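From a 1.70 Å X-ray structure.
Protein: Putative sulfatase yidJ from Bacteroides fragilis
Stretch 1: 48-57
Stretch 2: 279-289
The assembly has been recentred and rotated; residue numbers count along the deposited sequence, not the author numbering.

Stretch 1 (48-57) KEPVKTPHLD
Stretch 2, residues 279-289: YYACITGVDEN

A loop, residues 48-53, kinked at P50 (phi/psi -80/42), lies with E49 to T53 along one side of a helix that spans all of 279-289, then turns into a helix of its own at P54; 563 Å² is buried, both sides summed. The two stretches advance in the same sense: V51 CA lies 5.8 Å from Y280 CA, and T53 CA 5.5 Å from D287 CA. Y280, I283, T284 and D287, spaced along the helix, meet the segment.

Y280 (chi1 -73°, chi2 -19°) lays its ring beneath V51, whose backbone is extended (phi/psi -93/140) and whose chi1 is 61°. V51 CB sits over the face of the Y280 ring, 4.0 Å from its centroid and 19° off the normal. V51 CG2 fills the hollow between Y280 and I283, 3.7 Å from Y280 CD1 and 3.8 Å from I283 CG2. At the ring edge E49 (m, then t) extends its carboxylate, and Y280 OH donates to E49 OE2 at 2.7 Å; P50 CG packs obliquely, 4.4 Å from Y280 CE2.

One helical turn after Y280, T284 (m) donates from OG1 to K52 O at 2.7 Å, tying a side chain to the segment's backbone, while the end of the K52 side chain leads away. T53 (phi/psi -138/64, chi1 59°) presses CG2 against I283 CG2 at 3.6 Å.

D287 (chi1 -178°, chi2 77°) is the most heavily covered residue, its carboxylate plugged into the first turn of the helix that begins at P54, where amides lack partners from a preceding turn. D287 OD2 accepts from H55 N at 2.9 Å (163° at hydrogen), and D287 OD1 from L56 N at 2.8 Å (150°). T53 occupies the N-cap position without a side-chain capping bond. H55 (chi1 -62°, chi2 -70°) turns its ring edge to D287, with CD2 3.2 Å from D287 OD2, and one face to E288 O; its CD2 also lies 3.5 Å from E288 CA.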

ATOM      1  N   LYS A  48      -7.763   6.007 -28.541  1.00 14.70           N
ATOM      2  CA  LYS A  48      -7.549   4.578 -28.340  1.00 13.90           C
ATOM      3  C   LYS A  48      -8.086   4.093 -26.995  1.00 17.87           C
ATOM      4  O   LYS A  48      -8.459   2.930 -26.856  1.00 16.60           O
ATOM      5  CB  LYS A  48      -6.060   4.239 -28.437  1.00 16.35           C
ATOM      6  CG  LYS A  48      -5.457   4.451 -29.818  1.00 13.85           C
ATOM      7  CD  LYS A  48      -3.995   4.041 -29.852  1.00 29.84           C
ATOM      8  CE  LYS A  48      -3.395   4.242 -31.236  1.00 37.85           C
ATOM      9  NZ  LYS A  48      -1.963   3.830 -31.289  1.00 45.51           N
ATOM     10  N   GLU A  49      -8.123   4.987 -26.007  1.00 14.67           N
ATOM     11  CA  GLU A  49      -8.603   4.636 -24.674  1.00 12.65           C
ATOM     12  C   GLU A  49      -9.583   5.686 -24.165  1.00 14.68           C
ATOM     13  O   GLU A  49      -9.461   6.869 -24.491  1.00 14.83           O
ATOM     14  CB  GLU A  49      -7.419   4.502 -23.708  1.00 12.56           C
ATOM     15  CG  GLU A  49      -6.359   3.530 -24.209  1.00 10.88           C
ATOM     16  CD  GLU A  49      -5.182   3.373 -23.262  1.00  7.86           C
ATOM     17  OE1 GLU A  49      -4.157   2.808 -23.698  1.00 13.01           O
ATOM     18  OE2 GLU A  49      -5.278   3.795 -22.090  1.00 11.72           O
ATOM     19  N   PRO A  50     -10.567   5.268 -23.353  1.00 12.38           N
ATOM     20  CA  PRO A  50     -11.568   6.192 -22.814  1.00 14.06           C
ATOM     21  C   PRO A  50     -11.118   7.005 -21.603  1.00 11.86           C
ATOM     22  O   PRO A  50     -11.870   7.169 -20.638  1.00 16.79           O
ATOM     23  CB  PRO A  50     -12.733   5.269 -22.488  1.00 14.87           C
ATOM     24  CG  PRO A  50     -12.028   4.063 -21.971  1.00 12.57           C
ATOM     25  CD  PRO A  50     -10.871   3.881 -22.950  1.00 15.49           C
ATOM     26  N   VAL A  51      -9.890   7.508 -21.644  1.00  9.99           N
ATOM     27  CA  VAL A  51      -9.392   8.318 -20.545  1.00 12.07           C
ATOM     28  C   VAL A  51      -9.689   9.778 -20.879  1.00  7.76           C
ATOM     29  O   VAL A  51      -9.569  10.198 -22.031  1.00 10.98           O
ATOM     30  CB  VAL A  51      -7.872   8.100 -20.328  1.00 12.60           C
ATOM     31  CG1 VAL A  51      -7.092   8.494 -21.573  1.00 16.06           C
ATOM     32  CG2 VAL A  51      -7.406   8.895 -19.118  1.00 14.27           C
ATOM     33  N   LYS A  52     -10.096  10.543 -19.869  1.00 11.51           N
ATOM     34  CA  LYS A  52     -10.437  11.945 -20.061  1.00 10.38           C
ATOM     35  C   LYS A  52      -9.280  12.883 -19.753  1.00  7.48           C
ATOM     36  O   LYS A  52      -8.809  12.946 -18.617  1.00  8.97           O
ATOM     37  CB  LYS A  52     -11.643  12.308 -19.192  1.00 11.99           C
ATOM     38  CG  LYS A  52     -12.890  11.497 -19.522  1.00 16.65           C
ATOM     39  CD  LYS A  52     -14.052  11.871 -18.623  1.00 30.20           C
ATOM     40  CE  LYS A  52     -15.294  11.067 -18.978  1.00 34.38           C
ATOM     41  NZ  LYS A  52     -15.724  11.310 -20.383  1.00 37.55           N
ATOM     42  N   THR A  53      -8.832  13.605 -20.778  1.00  8.68           N
ATOM     43  CA  THR A  53      -7.736  14.565 -20.661  1.00  6.57           C
ATOM     44  C   THR A  53      -8.110  15.810 -21.464  1.00  6.78           C
ATOM     45  O   THR A  53      -7.454  16.152 -22.446  1.00  7.29           O
ATOM     46  CB  THR A  53      -6.413  13.985 -21.225  1.00  4.37           C
ATOM     47  OG1 THR A  53      -6.580  13.642 -22.607  1.00  9.88           O
ATOM     48  CG2 THR A  53      -6.002  12.744 -20.450  1.00  8.94           C
ATOM     49  N   PRO A  54      -9.172  16.510 -21.048  1.00  9.00           N
ATOM     50  CA  PRO A  54      -9.584  17.708 -21.783  1.00 10.65           C
ATOM     51  C   PRO A  54      -8.537  18.816 -21.923  1.00  7.28           C
ATOM     52  O   PRO A  54      -8.477  19.487 -22.954  1.00  8.79           O
ATOM     53  CB  PRO A  54     -10.832  18.165 -21.026  1.00 10.78           C
ATOM     54  CG  PRO A  54     -10.561  17.710 -19.615  1.00  8.71           C
ATOM     55  CD  PRO A  54      -9.996  16.321 -19.839  1.00  9.30           C
ATOM     56  N   HIS A  55      -7.711  19.013 -20.902  1.00  5.09           N
ATOM     57  CA  HIS A  55      -6.709  20.073 -20.966  1.00  7.19           C
ATOM     58  C   HIS A  55      -5.541  19.729 -21.885  1.00  6.63           C
ATOM     59  O   HIS A  55      -5.033  20.594 -22.602  1.00  5.60           O
ATOM     60  CB  HIS A  55      -6.242  20.410 -19.550  1.00 10.05           C
ATOM     61  CG  HIS A  55      -7.343  20.921 -18.675  1.00 12.03           C
ATOM     62  ND1 HIS A  55      -7.926  22.155 -18.860  1.00 17.89           N
ATOM     63  CD2 HIS A  55      -8.016  20.337 -17.655  1.00 12.50           C
ATOM     64  CE1 HIS A  55      -8.911  22.309 -17.995  1.00 14.96           C
ATOM     65  NE2 HIS A  55      -8.987  21.219 -17.252  1.00 16.57           N
ATOM     66  N   LEU A  56      -5.122  18.468 -21.882  1.00  5.35           N
ATOM     67  CA  LEU A  56      -4.043  18.054 -22.764  1.00  6.43           C
ATOM     68  C   LEU A  56      -4.563  18.020 -24.200  1.00  9.84           C
ATOM     69  O   LEU A  56      -3.814  18.287 -25.139  1.00 10.33           O
ATOM     70  CB  LEU A  56      -3.510  16.677 -22.358  1.00  7.88           C
ATOM     71  CG  LEU A  56      -2.711  16.667 -21.052  1.00 10.32           C
ATOM     72  CD1 LEU A  56      -2.298  15.244 -20.716  1.00  9.57           C
ATOM     73  CD2 LEU A  56      -1.484  17.557 -21.198  1.00 13.28           C
ATOM     74  N   ASP A  57      -5.843  17.690 -24.372  1.00  8.94           N
ATOM     75  CA  ASP A  57      -6.428  17.666 -25.714  1.00  8.48           C
ATOM     76  C   ASP A  57      -6.404  19.090 -26.270  1.00  8.81           C
ATOM     77  O   ASP A  57      -6.101  19.305 -27.443  1.00  9.70           O
ATOM     78  CB  ASP A  57      -7.884  17.178 -25.687  1.00 10.12           C
ATOM     79  CG  ASP A  57      -8.010  15.700 -25.374  1.00 16.43           C
ATOM     80  OD1 ASP A  57      -6.976  15.002 -25.309  1.00 13.58           O
ATOM     81  OD2 ASP A  57      -9.158  15.234 -25.203  1.00 21.64           O
ATOM     82  N   TYR A 279      -5.572   4.384 -12.439  1.00  5.93           N
ATOM     83  CA  TYR A 279      -4.521   4.916 -13.305  1.00  7.29           C
ATOM     84  C   TYR A 279      -5.138   6.063 -14.111  1.00  6.08           C
ATOM     85  O   TYR A 279      -4.562   7.151 -14.215  1.00  6.62           O
ATOM     86  CB  TYR A 279      -4.001   3.835 -14.258  1.00 11.33           C
ATOM     87  CG  TYR A 279      -2.840   4.281 -15.127  1.00  3.37           C
ATOM     88  CD1 TYR A 279      -1.604   4.617 -14.564  1.00  4.79           C
ATOM     89  CD2 TYR A 279      -2.974   4.358 -16.511  1.00  5.81           C
ATOM     90  CE1 TYR A 279      -0.527   5.016 -15.368  1.00  4.83           C
ATOM     91  CE2 TYR A 279      -1.908   4.756 -17.323  1.00  4.90           C
ATOM     92  CZ  TYR A 279      -0.689   5.082 -16.744  1.00  5.80           C
ATOM     93  OH  TYR A 279       0.362   5.460 -17.550  1.00  4.52           O
ATOM     94  N   TYR A 280      -6.326   5.826 -14.668  1.00  5.65           N
ATOM     95  CA  TYR A 280      -6.995   6.873 -15.436  1.00  8.27           C
ATOM     96  C   TYR A 280      -7.373   8.049 -14.534  1.00  5.61           C
ATOM     97  O   TYR A 280      -7.300   9.201 -14.960  1.00  8.26           O
ATOM     98  CB  TYR A 280      -8.253   6.333 -16.137  1.00  5.58           C
ATOM     99  CG  TYR A 280      -8.000   5.424 -17.328  1.00  5.06           C
ATOM    100  CD1 TYR A 280      -6.767   5.406 -17.985  1.00  6.85           C
ATOM    101  CD2 TYR A 280      -9.022   4.610 -17.827  1.00  2.74           C
ATOM    102  CE1 TYR A 280      -6.562   4.597 -19.109  1.00  9.22           C
ATOM    103  CE2 TYR A 280      -8.828   3.805 -18.944  1.00  9.64           C
ATOM    104  CZ  TYR A 280      -7.599   3.804 -19.579  1.00  9.28           C
ATOM    105  OH  TYR A 280      -7.417   3.014 -20.684  1.00 12.10           O
ATOM    106  N   ALA A 281      -7.768   7.762 -13.293  1.00  5.85           N
ATOM    107  CA  ALA A 281      -8.140   8.817 -12.350  1.00  6.67           C
ATOM    108  C   ALA A 281      -6.946   9.743 -12.130  1.00  5.12           C
ATOM    109  O   ALA A 281      -7.090  10.967 -12.135  1.00  5.25           O
ATOM    110  CB  ALA A 281      -8.593   8.210 -11.007  1.00  3.03           C
ATOM    111  N   CYS A 282      -5.769   9.149 -11.951  1.00  5.21           N
ATOM    112  CA  CYS A 282      -4.546   9.919 -11.748  1.00  6.21           C
ATOM    113  C   CYS A 282      -4.270  10.799 -12.951  1.00  4.26           C
ATOM    114  O   CYS A 282      -3.933  11.971 -12.804  1.00  5.59           O
ATOM    115  CB  CYS A 282      -3.349   8.991 -11.523  1.00  7.09           C
ATOM    116  SG  CYS A 282      -3.256   8.240  -9.872  1.00  7.88           S
ATOM    117  N   ILE A 283      -4.408  10.224 -14.142  1.00  4.75           N
ATOM    118  CA  ILE A 283      -4.169  10.963 -15.369  1.00  5.72           C
ATOM    119  C   ILE A 283      -5.120  12.144 -15.506  1.00  3.71           C
ATOM    120  O   ILE A 283      -4.697  13.248 -15.840  1.00  8.05           O
ATOM    121  CB  ILE A 283      -4.284  10.039 -16.591  1.00  5.16           C
ATOM    122  CG1 ILE A 283      -3.054   9.129 -16.645  1.00  3.11           C
ATOM    123  CG2 ILE A 283      -4.422  10.862 -17.865  1.00  8.48           C
ATOM    124  CD1 ILE A 283      -3.044   8.135 -17.798  1.00  6.92           C
ATOM    125  N   THR A 284      -6.401  11.918 -15.239  1.00  6.06           N
ATOM    126  CA  THR A 284      -7.366  13.000 -15.336  1.00  3.85           C
ATOM    127  C   THR A 284      -7.042  14.090 -14.316  1.00  2.96           C
ATOM    128  O   THR A 284      -7.183  15.278 -14.604  1.00  5.26           O
ATOM    129  CB  THR A 284      -8.797  12.467 -15.140  1.00  4.16           C
ATOM    130  OG1 THR A 284      -9.123  11.608 -16.239  1.00  7.97           O
ATOM    131  CG2 THR A 284      -9.802  13.613 -15.097  1.00  4.79           C
ATOM    132  N   GLY A 285      -6.579  13.684 -13.136  1.00  7.09           N
ATOM    133  CA  GLY A 285      -6.213  14.649 -12.113  1.00  5.58           C
ATOM    134  C   GLY A 285      -4.991  15.436 -12.557  1.00  6.37           C
ATOM    135  O   GLY A 285      -4.916  16.652 -12.382  1.00  6.45           O
ATOM    136  N   VAL A 286      -4.019  14.736 -13.129  1.00  5.99           N
ATOM    137  CA  VAL A 286      -2.813  15.396 -13.616  1.00  3.33           C
ATOM    138  C   VAL A 286      -3.230  16.390 -14.701  1.00  6.51           C
ATOM    139  O   VAL A 286      -2.774  17.532 -14.720  1.00  5.89           O
ATOM    140  CB  VAL A 286      -1.808  14.364 -14.192  1.00 10.16           C
ATOM    141  CG1 VAL A 286      -0.788  15.052 -15.089  1.00  5.32           C
ATOM    142  CG2 VAL A 286      -1.082  13.662 -13.044  1.00  9.09           C
ATOM    143  N   ASP A 287      -4.119  15.945 -15.584  1.00  7.81           N
ATOM    144  CA  ASP A 287      -4.618  16.769 -16.681  1.00 10.46           C
ATOM    145  C   ASP A 287      -5.198  18.092 -16.183  1.00  7.87           C
ATOM    146  O   ASP A 287      -4.896  19.157 -16.722  1.00  6.35           O
ATOM    147  CB  ASP A 287      -5.693  15.999 -17.455  1.00  9.34           C
ATOM    148  CG  ASP A 287      -6.222  16.772 -18.651  1.00 10.33           C
ATOM    149  OD1 ASP A 287      -5.526  16.820 -19.688  1.00 10.45           O
ATOM    150  OD2 ASP A 287      -7.335  17.332 -18.549  1.00 11.81           O
ATOM    151  N   GLU A 288      -6.027  18.024 -15.146  1.00  8.57           N
ATOM    152  CA  GLU A 288      -6.645  19.226 -14.604  1.00 10.91           C
ATOM    153  C   GLU A 288      -5.605  20.212 -14.085  1.00 11.42           C
ATOM    154  O   GLU A 288      -5.740  21.423 -14.264  1.00  8.20           O
ATOM    155  CB  GLU A 288      -7.630  18.861 -13.488  1.00 12.04           C
ATOM    156  CG  GLU A 288      -8.287  20.069 -12.836  1.00 20.59           C
ATOM    157  CD  GLU A 288      -9.514  19.702 -12.024  1.00 28.17           C
ATOM    158  OE1 GLU A 288     -10.532  19.310 -12.630  1.00 31.53           O
ATOM    159  OE2 GLU A 288      -9.460  19.803 -10.782  1.00 31.02           O
ATOM    160  N   ASN A 289      -4.559  19.700 -13.449  1.00  7.04           N
ATOM    161  CA  ASN A 289      -3.528  20.581 -12.929  1.00  7.62           C
ATOM    162  C   ASN A 289      -2.643  21.144 -14.037  1.00  9.23           C
ATOM    163  O   ASN A 289      -2.111  22.244 -13.909  1.00  9.88           O
ATOM    164  CB  ASN A 289      -2.735  19.856 -11.842  1.00  8.62           C
ATOM    165  CG  ASN A 289      -3.516  19.768 -10.548  1.00  9.62           C
ATOM    166  OD1 ASN A 289      -3.784  20.790  -9.912  1.00  6.93           O
ATOM    167  ND2 ASN A 289      -3.920  18.558 -10.168  1.00  9.94           N
TER